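Mandelate racemase/muconate lactonizing protein (Paenibacillus sp., PDB 3V5C) probably catalyses the dehydration of galacturonate as a magnesium-dependent lyase of the enolase superfamily. Local coordinates at residues 95-100 against 284-289; 126-131 against 324-329; 133-138 against 153-158; 190-195 against 225-230. The protein carries 1 engineered substitution. All coordinates share one frame; numbering follows the deposited sequence.

Interaction 1: residues 95-100 against 284-289; sequences LEYPVL and YDIIWP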
loop_
_atom_site.group_PDB
_atom_site.type_symbol
_atom_site.label_atom_id
_atom_site.label_comp_id
_atom_site.label_asym_id
_atom_site.label_seq_id
_atom_site.Cartn_x
_atom_site.Cartn_y
_atom_site.Cartn_z
ATOM N N LEU A 95 14.385 6.003 8.214
ATOM C CA LEU A 95 15.332 4.897 8.141
ATOM C C LEU A 95 14.809 3.480 8.368
ATOM O O LEU A 95 15.586 2.529 8.259
ATOM C CB LEU A 95 16.501 5.152 9.118
ATOM C CG LEU A 95 17.444 6.318 8.841
ATOM C CD1 LEU A 95 18.465 6.405 10.001
ATOM C CD2 LEU A 95 18.124 6.148 7.499
ATOM N N GLU A 96 13.528 3.302 8.654
ATOM C CA GLU A 96 13.071 1.952 8.992
ATOM C C GLU A 96 13.320 0.995 7.831
ATOM O O GLU A 96 13.688 -0.161 8.031
ATOM C CB GLU A 96 11.600 1.897 9.395
ATOM C CG GLU A 96 10.602 2.244 8.301
ATOM C CD GLU A 96 9.186 2.304 8.842
ATOM O OE1 GLU A 96 8.324 2.797 8.112
ATOM O OE2 GLU A 96 8.954 1.851 9.986
ATOM N N TYR A 97 13.100 1.464 6.611
ATOM C CA TYR A 97 13.237 0.556 5.491
ATOM C C TYR A 97 14.695 0.193 5.200
ATOM O O TYR A 97 15.027 -0.984 5.137
ATOM C CB TYR A 97 12.462 1.048 4.247
ATOM C CG TYR A 97 10.959 0.874 4.393
ATOM C CD1 TYR A 97 10.399 -0.401 4.475
ATOM C CD2 TYR A 97 10.092 1.969 4.476
ATOM C CE1 TYR A 97 9.047 -0.612 4.613
ATOM C CE2 TYR A 97 8.710 1.763 4.601
ATOM C CZ TYR A 97 8.205 0.461 4.688
ATOM O OH TYR A 97 6.852 0.215 4.805
ATOM N N PRO A 98 15.573 1.195 5.031
ATOM C CA PRO A 98 16.987 0.802 4.907
ATOM C C PRO A 98 17.494 -0.040 6.098
ATOM O O PRO A 98 18.324 -0.930 5.893
ATOM C CB PRO A 98 17.734 2.144 4.855
ATOM C CG PRO A 98 16.675 3.174 4.470
ATOM C CD PRO A 98 15.360 2.655 4.969
ATOM N N VAL A 99 17.040 0.239 7.317
ATOM C CA VAL A 99 17.508 -0.546 8.463
ATOM C C VAL A 99 16.987 -1.982 8.430
ATOM O O VAL A 99 17.734 -2.948 8.668
ATOM C CB VAL A 99 17.158 0.150 9.804
ATOM C CG1 VAL A 99 17.262 -0.827 10.964
ATOM C CG2 VAL A 99 18.100 1.321 10.010
ATOM N N LEU A 100 15.718 -2.146 8.099
ATOM C CA LEU A 100 15.180 -3.493 7.994
ATOM C C LEU A 100 15.867 -4.263 6.862
ATOM O O LEU A 100 16.141 -5.457 6.989
ATOM C CB LEU A 100 13.656 -3.456 7.816
ATOM C CG LEU A 100 12.882 -3.096 9.084
ATOM C CD1 LEU A 100 11.446 -2.765 8.733
ATOM C CD2 LEU A 100 12.922 -4.240 10.078
ATOM N N TYR A 284 -4.332 2.850 6.645
ATOM C CA TYR A 284 -3.160 3.705 6.798
ATOM C C TYR A 284 -2.066 3.311 5.814
ATOM O O TYR A 284 -1.872 2.146 5.494
ATOM C CB TYR A 284 -2.643 3.687 8.245
ATOM C CG TYR A 284 -3.724 4.084 9.203
ATOM C CD1 TYR A 284 -3.942 5.414 9.491
ATOM C CD2 TYR A 284 -4.565 3.133 9.769
ATOM C CE1 TYR A 284 -4.968 5.803 10.352
ATOM C CE2 TYR A 284 -5.595 3.505 10.625
ATOM C CZ TYR A 284 -5.788 4.835 10.905
ATOM O OH TYR A 284 -6.806 5.194 11.768
ATOM N N ASP A 285 -1.365 4.317 5.316
ATOM C CA ASP A 285 -0.386 4.126 4.247
ATOM C C ASP A 285 0.885 3.408 4.739
ATOM O O ASP A 285 1.326 3.591 5.884
ATOM C CB ASP A 285 -0.067 5.504 3.641
ATOM C CG ASP A 285 0.927 5.450 2.482
ATOM O OD1 ASP A 285 0.479 5.284 1.323
ATOM O OD2 ASP A 285 2.138 5.667 2.716
ATOM N N ILE A 286 1.446 2.589 3.853
ATOM C CA ILE A 286 2.605 1.735 4.138
ATOM C C ILE A 286 3.917 2.512 4.323
ATOM O O ILE A 286 4.872 1.997 4.917
ATOM C CB ILE A 286 2.738 0.656 3.041
ATOM C CG1 ILE A 286 3.798 -0.376 3.401
ATOM C CG2 ILE A 286 3.065 1.301 1.688
ATOM C CD1 ILE A 286 3.499 -1.157 4.656
ATOM N N ILE A 287 3.974 3.736 3.804
ATOM C CA ILE A 287 5.142 4.604 3.953
ATOM C C ILE A 287 4.938 5.587 5.123
ATOM O O ILE A 287 5.830 5.781 5.952
ATOM C CB ILE A 287 5.428 5.408 2.672
ATOM C CG1 ILE A 287 5.496 4.505 1.438
ATOM C CG2 ILE A 287 6.725 6.220 2.816
ATOM C CD1 ILE A 287 6.583 3.463 1.492
ATOM N N TRP A 288 3.765 6.213 5.179
ATOM C CA TRP A 288 3.427 7.115 6.279
ATOM C C TRP A 288 2.045 6.725 6.804
ATOM O O TRP A 288 1.045 6.968 6.133
ATOM C CB TRP A 288 3.428 8.567 5.795
ATOM C CG TRP A 288 2.995 9.536 6.840
ATOM C CD1 TRP A 288 3.763 10.052 7.847
ATOM C CD2 TRP A 288 1.680 10.093 7.011
ATOM N NE1 TRP A 288 3.013 10.912 8.620
ATOM C CE2 TRP A 288 1.731 10.948 8.133
ATOM C CE3 TRP A 288 0.465 9.954 6.321
ATOM C CZ2 TRP A 288 0.614 11.663 8.582
ATOM C CZ3 TRP A 288 -0.644 10.666 6.769
ATOM C CH2 TRP A 288 -0.560 11.507 7.889
ATOM N N PRO A 289 1.970 6.151 8.012
ATOM C CA PRO A 289 2.959 6.148 9.094
ATOM C C PRO A 289 4.053 5.083 9.014
ATOM O O PRO A 289 4.980 5.142 9.829
ATOM C CB PRO A 289 2.105 5.894 10.331
ATOM C CG PRO A 289 1.005 4.997 9.815
ATOM C CD PRO A 289 0.685 5.568 8.453
HETATM O O HOH W 1 6.646 3.203 11.000
HETATM O O HOH W 2 8.310 4.746 6.236
#
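Y97 reaches across from helix 92-107 and puts its hydroxyl on the backbone carbonyl of I286, in the loop between strand 281-282 and helix 291-303. Its chi1 of -74° sets CG anti to the carbonyl carbon, beside the backbone N, at the root of the ring that crosses to I286. The bond from Y97 OH to I286 O is 2.7 Å, and the donor sits 32° off the carbonyl plane. This is the tight half of the contact. I286 CG1 lies 3.4 Å from the same Y97 OH, and I287 CD1 comes obliquely to the ring, 4.1 Å from Y97 CE2. E96 CG covers part of one ring face near its rim, while Y317 meets the ring edge-to-face.

The other half is looser and hydrated, for E96 meets the loop through water. One water bridges E96 OE1 to I287 O with 2.7 Å legs, and a second links E96 OE2 to P289 O. The same carboxylate is hydrogen-bonded to the backbone N of F291 and T292, where helix 291-303 begins. Within the loop, D285 OD2 accepts from I287 N in an Asx turn and from W288 N, one residue further on, in an Asx motif; its other oxygen pairs with H311, consistent with the Asp-His dyad of mandelate racemase relatives. A phenylalanine in place of Y97 would probably leave I286 O without its donor and open a small gap beside I286 CG1. Backbone carbonyls are thus what the helix reads here, directly through a phenol and indirectly through two waters.

Interaction 2: residues 126-131 against 324-329; sequences LVVPCY and HLSAAV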
loop_
_atom_site.group_PDB
_atom_site.type_symbol
_atom_site.label_atom_id
_atom_site.label_comp_id
_atom_site.label_asym_id
_atom_site.label_seq_id
_atom_site.Cartn_x
_atom_site.Cartn_y
_atom_site.Cartn_z
ATOM N N LEU A 126 6.220 -17.265 1.101
ATOM C CA LEU A 126 5.258 -16.219 1.414
ATOM C C LEU A 126 4.518 -15.802 0.156
ATOM O O LEU A 126 5.099 -15.220 -0.759
ATOM C CB LEU A 126 5.936 -14.999 2.039
ATOM C CG LEU A 126 4.935 -13.941 2.514
ATOM C CD1 LEU A 126 3.890 -14.562 3.431
ATOM C CD2 LEU A 126 5.640 -12.795 3.195
ATOM N N VAL A 127 3.232 -16.110 0.131
ATOM C CA VAL A 127 2.367 -15.777 -0.999
ATOM C C VAL A 127 1.214 -14.958 -0.426
ATOM O O VAL A 127 0.541 -15.400 0.496
ATOM C CB VAL A 127 1.829 -17.071 -1.688
ATOM C CG1 VAL A 127 0.930 -16.737 -2.866
ATOM C CG2 VAL A 127 2.998 -17.965 -2.144
ATOM N N VAL A 128 0.993 -13.763 -0.972
ATOM C CA VAL A 128 0.105 -12.789 -0.350
ATOM C C VAL A 128 -0.941 -12.317 -1.360
ATOM O O VAL A 128 -0.599 -11.980 -2.486
ATOM C CB VAL A 128 0.926 -11.555 0.136
ATOM C CG1 VAL A 128 0.095 -10.629 0.985
ATOM C CG2 VAL A 128 2.152 -12.000 0.928
ATOM N N PRO A 129 -2.220 -12.289 -0.965
ATOM C CA PRO A 129 -3.217 -11.765 -1.908
ATOM C C PRO A 129 -2.898 -10.337 -2.346
ATOM O O PRO A 129 -2.416 -9.543 -1.552
ATOM C CB PRO A 129 -4.513 -11.774 -1.087
ATOM C CG PRO A 129 -4.278 -12.832 -0.042
ATOM C CD PRO A 129 -2.825 -12.715 0.308
ATOM N N CYS A 130 -3.164 -10.011 -3.602
ATOM C CA CYS A 130 -3.044 -8.633 -4.047
ATOM C C CYS A 130 -4.242 -8.263 -4.895
ATOM O O CYS A 130 -5.020 -9.129 -5.307
ATOM C CB CYS A 130 -1.778 -8.421 -4.871
ATOM S SG CYS A 130 -1.623 -9.440 -6.384
ATOM N N TYR A 131 -4.383 -6.970 -5.153
ATOM C CA TYR A 131 -5.418 -6.494 -6.054
ATOM C C TYR A 131 -4.883 -5.398 -6.938
ATOM O O TYR A 131 -3.915 -4.718 -6.614
ATOM C CB TYR A 131 -6.683 -6.009 -5.305
ATOM C CG TYR A 131 -6.548 -4.723 -4.491
ATOM C CD1 TYR A 131 -6.542 -3.476 -5.110
ATOM C CD2 TYR A 131 -6.471 -4.764 -3.108
ATOM C CE1 TYR A 131 -6.448 -2.312 -4.378
ATOM C CE2 TYR A 131 -6.387 -3.599 -2.355
ATOM C CZ TYR A 131 -6.362 -2.375 -2.996
ATOM O OH TYR A 131 -6.273 -1.209 -2.280
ATOM N N HIS A 324 5.876 -8.010 2.693
ATOM C CA HIS A 324 6.568 -8.490 3.888
ATOM C C HIS A 324 5.790 -8.223 5.176
ATOM O O HIS A 324 5.797 -9.047 6.089
ATOM C CB HIS A 324 7.964 -7.866 3.993
ATOM C CG HIS A 324 8.950 -8.435 3.027
ATOM N ND1 HIS A 324 9.942 -9.319 3.409
ATOM C CD2 HIS A 324 9.094 -8.253 1.695
ATOM C CE1 HIS A 324 10.660 -9.645 2.349
ATOM N NE2 HIS A 324 10.167 -9.014 1.297
ATOM N N LEU A 325 5.103 -7.084 5.249
ATOM C CA LEU A 325 4.351 -6.745 6.454
ATOM C C LEU A 325 3.309 -7.808 6.756
ATOM O O LEU A 325 2.985 -8.078 7.914
ATOM C CB LEU A 325 3.632 -5.411 6.266
ATOM C CG LEU A 325 2.702 -4.960 7.394
ATOM C CD1 LEU A 325 3.499 -4.731 8.671
ATOM C CD2 LEU A 325 1.952 -3.687 6.992
ATOM N N SER A 326 2.754 -8.393 5.699
ATOM C CA SER A 326 1.683 -9.364 5.859
ATOM C C SER A 326 2.044 -10.492 6.809
ATOM O O SER A 326 1.152 -11.047 7.443
ATOM C CB SER A 326 1.230 -9.917 4.507
ATOM O OG SER A 326 2.171 -10.842 4.017
ATOM N N ALA A 327 3.333 -10.828 6.919
ATOM C CA ALA A 327 3.732 -11.923 7.803
ATOM C C ALA A 327 3.572 -11.589 9.285
ATOM O O ALA A 327 3.596 -12.494 10.123
ATOM C CB ALA A 327 5.171 -12.380 7.508
ATOM N N ALA A 328 3.410 -10.305 9.605
ATOM C CA ALA A 328 3.310 -9.857 10.998
ATOM C C ALA A 328 1.875 -9.513 11.428
ATOM O O ALA A 328 1.651 -9.112 12.574
ATOM C CB ALA A 328 4.218 -8.653 11.220
ATOM N N VAL A 329 0.915 -9.647 10.513
ATOM C CA VAL A 329 -0.464 -9.251 10.792
ATOM C C VAL A 329 -1.393 -10.383 10.402
ATOM O O VAL A 329 -1.334 -10.877 9.272
ATOM C CB VAL A 329 -0.823 -7.989 9.996
ATOM C CG1 VAL A 329 -2.264 -7.563 10.270
ATOM C CG2 VAL A 329 0.142 -6.856 10.316
#
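V128 and S326 form the closest part of this contact. Both valine methyls face the serine hydroxyl from one side, CG2 of V128 the nearer at 3.3 Å from S326 OG and CG1 of V128 3.7 Å from it. V128 CG1 also touches S326 CB at 3.8 Å. Beside this pair L126 comes down with both branches, its CD1 and CD2 each 4.1 Å from S326 OG, and its CD2 goes on to A327 CB at 4.4 Å. At the root of that fork, chi1 of -174° puts CG of L126 anti to the backbone N.

One step out, S326 OG is hydrogen-bonded to the carbonyl of G323, three residues back in helix 317-325; chi1 of 76° sets OG between the backbone N and the carbonyl carbon. F332 touches both V128 and S326, and Y112 of helix 111-115 touches both L126 and A327, so each pair has an aromatic neighbour. Farther out, strand 126-135 is fixed by backbone bonds: L126 and V128 to strand 356-359, P129 and Y131 to V335 of the parallel barrel strand 335-337. The contact therefore packs the end of a barrel helix against a strand of the TIM-barrel sheet. No hydrogen bond crosses it: the hydroxyl is engaged by the carbonyl of G323, and what it offers the strand is van der Waals contact with methyl groups.

Interaction 3: residues 133-138 against 153-158; sequences TSLYFD and QEEAMQ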
loop_
_atom_site.group_PDB
_atom_site.type_symbol
_atom_site.label_atom_id
_atom_site.label_comp_id
_atom_site.label_asym_id
_atom_site.label_seq_id
_atom_site.Cartn_x
_atom_site.Cartn_y
_atom_site.Cartn_z
ATOM N N THR A 133 -4.922 -1.999 -8.431
ATOM C CA THR A 133 -5.449 -0.697 -8.017
ATOM C C THR A 133 -5.507 0.360 -9.140
ATOM O O THR A 133 -5.840 1.519 -8.884
ATOM C CB THR A 133 -4.601 -0.155 -6.831
ATOM O OG1 THR A 133 -5.341 0.841 -6.111
ATOM C CG2 THR A 133 -3.292 0.437 -7.337
ATOM N N SER A 134 -5.245 -0.055 -10.384
ATOM C CA SER A 134 -4.954 0.891 -11.468
ATOM C C SER A 134 -6.165 1.343 -12.288
ATOM O O SER A 134 -5.988 1.983 -13.323
ATOM C CB SER A 134 -3.908 0.291 -12.432
ATOM O OG SER A 134 -4.438 -0.823 -13.142
ATOM N N LEU A 135 -7.368 1.002 -11.849
ATOM C CA LEU A 135 -8.570 1.305 -12.636
ATOM C C LEU A 135 -9.134 2.704 -12.317
ATOM O O LEU A 135 -10.138 2.837 -11.631
ATOM C CB LEU A 135 -9.604 0.191 -12.448
ATOM C CG LEU A 135 -9.136 -1.200 -12.883
ATOM C CD1 LEU A 135 -10.177 -2.288 -12.548
ATOM C CD2 LEU A 135 -8.821 -1.206 -14.363
ATOM N N TYR A 136 -8.435 3.731 -12.805
ATOM C CA TYR A 136 -8.785 5.134 -12.625
ATOM C C TYR A 136 -9.890 5.577 -13.602
ATOM O O TYR A 136 -10.489 4.731 -14.266
ATOM C CB TYR A 136 -7.514 6.012 -12.709
ATOM C CG TYR A 136 -6.767 6.002 -11.381
ATOM C CD1 TYR A 136 -6.260 4.812 -10.862
ATOM C CD2 TYR A 136 -6.625 7.163 -10.628
ATOM C CE1 TYR A 136 -5.626 4.778 -9.626
ATOM C CE2 TYR A 136 -5.988 7.134 -9.390
ATOM C CZ TYR A 136 -5.493 5.943 -8.908
ATOM O OH TYR A 136 -4.879 5.930 -7.672
ATOM N N PHE A 137 -10.184 6.876 -13.656
ATOM C CA PHE A 137 -11.239 7.394 -14.530
ATOM C C PHE A 137 -10.701 7.527 -15.948
ATOM O O PHE A 137 -10.651 8.628 -16.512
ATOM C CB PHE A 137 -11.700 8.778 -14.080
ATOM C CG PHE A 137 -12.424 8.816 -12.746
ATOM C CD1 PHE A 137 -12.806 7.653 -12.059
ATOM C CD2 PHE A 137 -12.778 10.045 -12.210
ATOM C CE1 PHE A 137 -13.488 7.744 -10.822
ATOM C CE2 PHE A 137 -13.459 10.139 -10.999
ATOM C CZ PHE A 137 -13.819 8.998 -10.308
ATOM N N ASP A 138 -10.310 6.402 -16.527
ATOM C CA ASP A 138 -9.585 6.411 -17.793
ATOM C C ASP A 138 -10.519 6.537 -18.991
ATOM O O ASP A 138 -10.078 6.503 -20.152
ATOM C CB ASP A 138 -8.768 5.136 -17.883
ATOM C CG ASP A 138 -7.772 5.024 -16.739
ATOM O OD1 ASP A 138 -7.001 5.995 -16.543
ATOM O OD2 ASP A 138 -7.764 3.981 -16.056
ATOM N N GLN A 153 -13.239 -2.363 -18.946
ATOM C CA GLN A 153 -13.124 -3.818 -18.966
ATOM C C GLN A 153 -11.775 -4.238 -19.561
ATOM O O GLN A 153 -11.114 -5.139 -19.050
ATOM C CB GLN A 153 -14.265 -4.463 -19.762
ATOM C CG GLN A 153 -15.607 -4.431 -19.068
ATOM C CD GLN A 153 -16.717 -4.923 -19.984
ATOM O OE1 GLN A 153 -16.809 -4.506 -21.140
ATOM N NE2 GLN A 153 -17.539 -5.828 -19.479
ATOM N N GLU A 154 -11.374 -3.579 -20.649
ATOM C CA GLU A 154 -10.100 -3.894 -21.287
ATOM C C GLU A 154 -8.929 -3.644 -20.336
ATOM O O GLU A 154 -7.954 -4.389 -20.326
ATOM C CB GLU A 154 -9.933 -3.102 -22.584
ATOM C CG GLU A 154 -8.684 -3.484 -23.355
ATOM C CD GLU A 154 -8.579 -2.752 -24.682
ATOM O OE1 GLU A 154 -9.613 -2.231 -25.161
ATOM O OE2 GLU A 154 -7.461 -2.691 -25.238
ATOM N N GLU A 155 -9.036 -2.599 -19.527
ATOM C CA GLU A 155 -7.978 -2.313 -18.558
ATOM C C GLU A 155 -7.918 -3.416 -17.504
ATOM O O GLU A 155 -6.832 -3.881 -17.141
ATOM C CB GLU A 155 -8.174 -0.926 -17.924
ATOM C CG GLU A 155 -7.912 0.211 -18.903
ATOM C CD GLU A 155 -7.831 1.560 -18.247
ATOM O OE1 GLU A 155 -8.214 1.659 -17.046
ATOM O OE2 GLU A 155 -7.372 2.524 -18.912
ATOM N N ALA A 156 -9.078 -3.867 -17.045
ATOM C CA ALA A 156 -9.118 -4.973 -16.095
ATOM C C ALA A 156 -8.499 -6.213 -16.731
ATOM O O ALA A 156 -7.721 -6.918 -16.102
ATOM C CB ALA A 156 -10.534 -5.244 -15.628
ATOM N N MET A 157 -8.830 -6.459 -17.995
ATOM C CA MET A 157 -8.281 -7.620 -18.678
ATOM C C MET A 157 -6.762 -7.527 -18.863
ATOM O O MET A 157 -6.087 -8.562 -18.850
ATOM C CB MET A 157 -9.019 -7.875 -19.994
ATOM C CG MET A 157 -10.429 -8.394 -19.772
ATOM S SD MET A 157 -10.466 -9.745 -18.536
ATOM C CE MET A 157 -10.091 -11.182 -19.551
ATOM N N GLN A 158 -6.219 -6.310 -19.034
ATOM C CA GLN A 158 -4.767 -6.111 -19.066
ATOM C C GLN A 158 -4.143 -6.625 -17.768
ATOM O O GLN A 158 -3.148 -7.344 -17.794
ATOM C CB GLN A 158 -4.397 -4.642 -19.262
ATOM C CG GLN A 158 -4.773 -4.063 -20.621
ATOM C CD GLN A 158 -4.671 -2.531 -20.673
ATOM O OE1 GLN A 158 -3.958 -1.918 -19.871
ATOM N NE2 GLN A 158 -5.411 -1.911 -21.603
HETATM O O HOH W 3 -5.181 -3.161 -15.089
#
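E155 on helix 145-161 stretches toward L135 and D138, and its atoms can be followed outward one by one. CB of E155 packs on L135 CD2 at 3.6 Å, the two side chains sliding past each other in opposite directions. With chi1 at -70° CG stands anti to the carbonyl carbon, and beyond it the chain is extended, which brings CD to 3.3 Å from D138 OD2. At the tip, E155 OE2 lies 3.1 Å from D138 CB, and E155 OE1 is only 2.6 Å from D138 OD2, the two carboxylate planes turned 60° apart. L135 also reaches the next residue, its CD1 meeting A156 CB at 4.3 Å. A water donates to the E155 carbonyl O and to S134 OG, which is also hydrogen-bonded to D132.

All this lies in the beta-alpha-beta crossover from strand 126-135 through helix 145-161 to strand 167-170; the segment axes of 133-135 and 153-158 approach to 8.8 Å, with an angle of 146° between their directions. D138 OD1 is held by the backbone N of G31, and R28 NE makes a long, weak ion pair with E155 OE2. An alanine at E155 would probably leave a gap facing D138 OD2 and rob R28 of that weak partner, though the CB contact with L135 would remain. Two acids pressed together beside an arginine imply a site whose ionisation may well be coupled and shifted from that of isolated carboxylates.

Interaction 4: residues 190-195 against 225-230; sequences IVRGIS and SDVNLY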
loop_
_atom_site.group_PDB
_atom_site.type_symbol
_atom_site.label_atom_id
_atom_site.label_comp_id
_atom_site.label_asym_id
_atom_site.label_seq_id
_atom_site.Cartn_x
_atom_site.Cartn_y
_atom_site.Cartn_z
ATOM N N ILE A 190 -19.751 0.869 -15.003
ATOM C CA ILE A 190 -18.361 0.422 -15.030
ATOM C C ILE A 190 -18.111 -0.699 -14.022
ATOM O O ILE A 190 -17.457 -1.701 -14.326
ATOM C CB ILE A 190 -17.395 1.605 -14.802
ATOM C CG1 ILE A 190 -17.395 2.514 -16.036
ATOM C CG2 ILE A 190 -15.983 1.103 -14.484
ATOM C CD1 ILE A 190 -16.661 3.827 -15.869
ATOM N N VAL A 191 -18.601 -0.528 -12.806
ATOM C CA VAL A 191 -18.432 -1.566 -11.817
ATOM C C VAL A 191 -19.056 -2.879 -12.272
ATOM O O VAL A 191 -18.436 -3.923 -12.175
ATOM C CB VAL A 191 -18.961 -1.143 -10.461
ATOM C CG1 VAL A 191 -18.840 -2.316 -9.487
ATOM C CG2 VAL A 191 -18.165 0.069 -9.958
ATOM N N ARG A 192 -20.276 -2.818 -12.795
ATOM C CA ARG A 192 -20.909 -4.012 -13.341
ATOM C C ARG A 192 -20.029 -4.653 -14.409
ATOM O O ARG A 192 -19.817 -5.864 -14.412
ATOM C CB ARG A 192 -22.253 -3.664 -13.987
ATOM C CG ARG A 192 -23.332 -3.216 -13.049
ATOM C CD ARG A 192 -24.678 -3.176 -13.780
ATOM N NE ARG A 192 -25.782 -2.938 -12.858
ATOM C CZ ARG A 192 -26.226 -3.843 -11.993
ATOM N NH1 ARG A 192 -25.659 -5.042 -11.943
ATOM N NH2 ARG A 192 -27.234 -3.557 -11.182
ATOM N N GLY A 193 -19.538 -3.827 -15.325
ATOM C CA GLY A 193 -18.734 -4.312 -16.438
ATOM C C GLY A 193 -17.492 -5.047 -15.972
ATOM O O GLY A 193 -17.149 -6.109 -16.478
ATOM N N ILE A 194 -16.798 -4.479 -14.995
ATOM C CA ILE A 194 -15.585 -5.124 -14.499
ATOM C C ILE A 194 -15.894 -6.421 -13.751
ATOM O O ILE A 194 -15.173 -7.404 -13.890
ATOM C CB ILE A 194 -14.750 -4.144 -13.668
ATOM C CG1 ILE A 194 -14.182 -3.085 -14.618
ATOM C CG2 ILE A 194 -13.622 -4.886 -12.935
ATOM C CD1 ILE A 194 -13.775 -1.801 -13.950
ATOM N N SER A 195 -16.975 -6.423 -12.979
ATOM C CA SER A 195 -17.468 -7.635 -12.330
ATOM C C SER A 195 -17.611 -8.792 -13.321
ATOM O O SER A 195 -17.239 -9.931 -13.029
ATOM C CB SER A 195 -18.814 -7.358 -11.664
ATOM O OG SER A 195 -19.392 -8.545 -11.152
ATOM N N SER A 225 -26.652 -4.283 -6.049
ATOM C CA SER A 225 -27.110 -5.391 -5.201
ATOM C C SER A 225 -26.760 -6.750 -5.791
ATOM O O SER A 225 -26.342 -7.664 -5.073
ATOM C CB SER A 225 -28.625 -5.325 -5.016
ATOM O OG SER A 225 -28.988 -4.227 -4.200
ATOM N N ASP A 226 -26.948 -6.876 -7.102
ATOM C CA ASP A 226 -26.738 -8.150 -7.787
ATOM C C ASP A 226 -25.263 -8.400 -8.065
ATOM O O ASP A 226 -24.892 -9.421 -8.637
ATOM C CB ASP A 226 -27.544 -8.219 -9.089
ATOM C CG ASP A 226 -27.466 -6.935 -9.908
ATOM O OD1 ASP A 226 -26.695 -6.014 -9.551
ATOM O OD2 ASP A 226 -28.187 -6.849 -10.930
ATOM N N VAL A 227 -24.425 -7.457 -7.659
ATOM C CA VAL A 227 -22.995 -7.575 -7.856
ATOM C C VAL A 227 -22.345 -7.816 -6.510
ATOM O O VAL A 227 -22.661 -7.143 -5.535
ATOM C CB VAL A 227 -22.411 -6.279 -8.442
ATOM C CG1 VAL A 227 -20.905 -6.329 -8.426
ATOM C CG2 VAL A 227 -22.945 -6.029 -9.844
ATOM N N ASN A 228 -21.436 -8.774 -6.442
ATOM C CA ASN A 228 -20.761 -9.024 -5.177
ATOM C C ASN A 228 -19.608 -8.044 -5.041
ATOM O O ASN A 228 -18.669 -8.068 -5.831
ATOM C CB ASN A 228 -20.298 -10.478 -5.069
ATOM C CG ASN A 228 -21.458 -11.463 -5.104
ATOM O OD1 ASN A 228 -21.472 -12.394 -5.912
ATOM N ND2 ASN A 228 -22.442 -11.255 -4.231
ATOM N N LEU A 229 -19.728 -7.148 -4.068
ATOM C CA LEU A 229 -18.721 -6.131 -3.795
ATOM C C LEU A 229 -18.044 -6.519 -2.498
ATOM O O LEU A 229 -18.712 -6.756 -1.489
ATOM C CB LEU A 229 -19.380 -4.767 -3.607
ATOM C CG LEU A 229 -20.034 -4.119 -4.824
ATOM C CD1 LEU A 229 -20.705 -2.841 -4.383
ATOM C CD2 LEU A 229 -18.973 -3.836 -5.880
ATOM N N TYR A 230 -16.719 -6.561 -2.517
ATOM C CA TYR A 230 -15.961 -6.967 -1.348
ATOM C C TYR A 230 -15.852 -5.843 -0.325
ATOM O O TYR A 230 -16.120 -6.051 0.854
ATOM C CB TYR A 230 -14.579 -7.474 -1.757
ATOM C CG TYR A 230 -13.814 -8.092 -0.611
ATOM C CD1 TYR A 230 -14.208 -9.306 -0.074
ATOM C CD2 TYR A 230 -12.717 -7.460 -0.063
ATOM C CE1 TYR A 230 -13.528 -9.866 0.985
ATOM C CE2 TYR A 230 -12.028 -8.014 0.993
ATOM C CZ TYR A 230 -12.442 -9.219 1.509
ATOM O OH TYR A 230 -11.755 -9.795 2.549
HETATM O O HOH W 4 -18.540 -9.354 -8.577
#
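V191, R192 and S195 line one side of helix 180-198, a barrel helix of the TIM-barrel domain, and face V227, L229 and D226 of the loop that leads into strand 231-233. Both buried, V191 and L229 cross at about a right angle, CG1 of the valine 3.9 Å from CD2 of the leucine. I206 on strand 204-207 touches V191 too, and I204 touches L229, so this end of the contact is continuous with the packing of helix on barrel.

V227 points its branches to two different neighbours. Its CG1 lies 3.8 Å from S195 OG, and its CG2 lies 3.6 Å from R192 NH1. At the exposed edge R192, extended from CG to NE, crosses D226 at about a right angle, and the guanidinium and carboxylate planes stand 88° apart. The arginine approaches end-on, NH1 and NH2 both donating to the one oxygen D226 OD1, at 2.8 Å and 3.0 Å. NH2 meets the syn lone pair of D226 OD1, while NH1 comes from 37° above the carboxylate plane, and both bonds are well bent. R192 was modelled in two conformers, and this salt bridge belongs to one of them, so it may be only partly populated. Toward the far end of the helix segment, one water bridges the gap, 2.8 Å from S195 OG and 3.0 Å from N228 O.

Overall arrangement
Interaction 1 is buried and ties helix 92-107 to a barrel loop; interaction 3 is buried too, whereas interactions 2 and 4 are only partly so. Interactions 2 and 3 share strand 126-135, used at successive positions, with centres about 23 Å apart. Interactions 1 and 2 meet where I286 CD1 packs on L325 CD2, 3.8 Å away. Interactions 3 and 4 touch where helices 145-161 and 180-198 meet: L135 and A156 touch I194, and Q153 probably hydrogen-bonds G193. The chemistry differs with place: a phenol-to-carbonyl bond and water bridges in 1, methyls against a hydroxyl in 2, paired acids in 3, and a salt bridge at the exposed edge of 4.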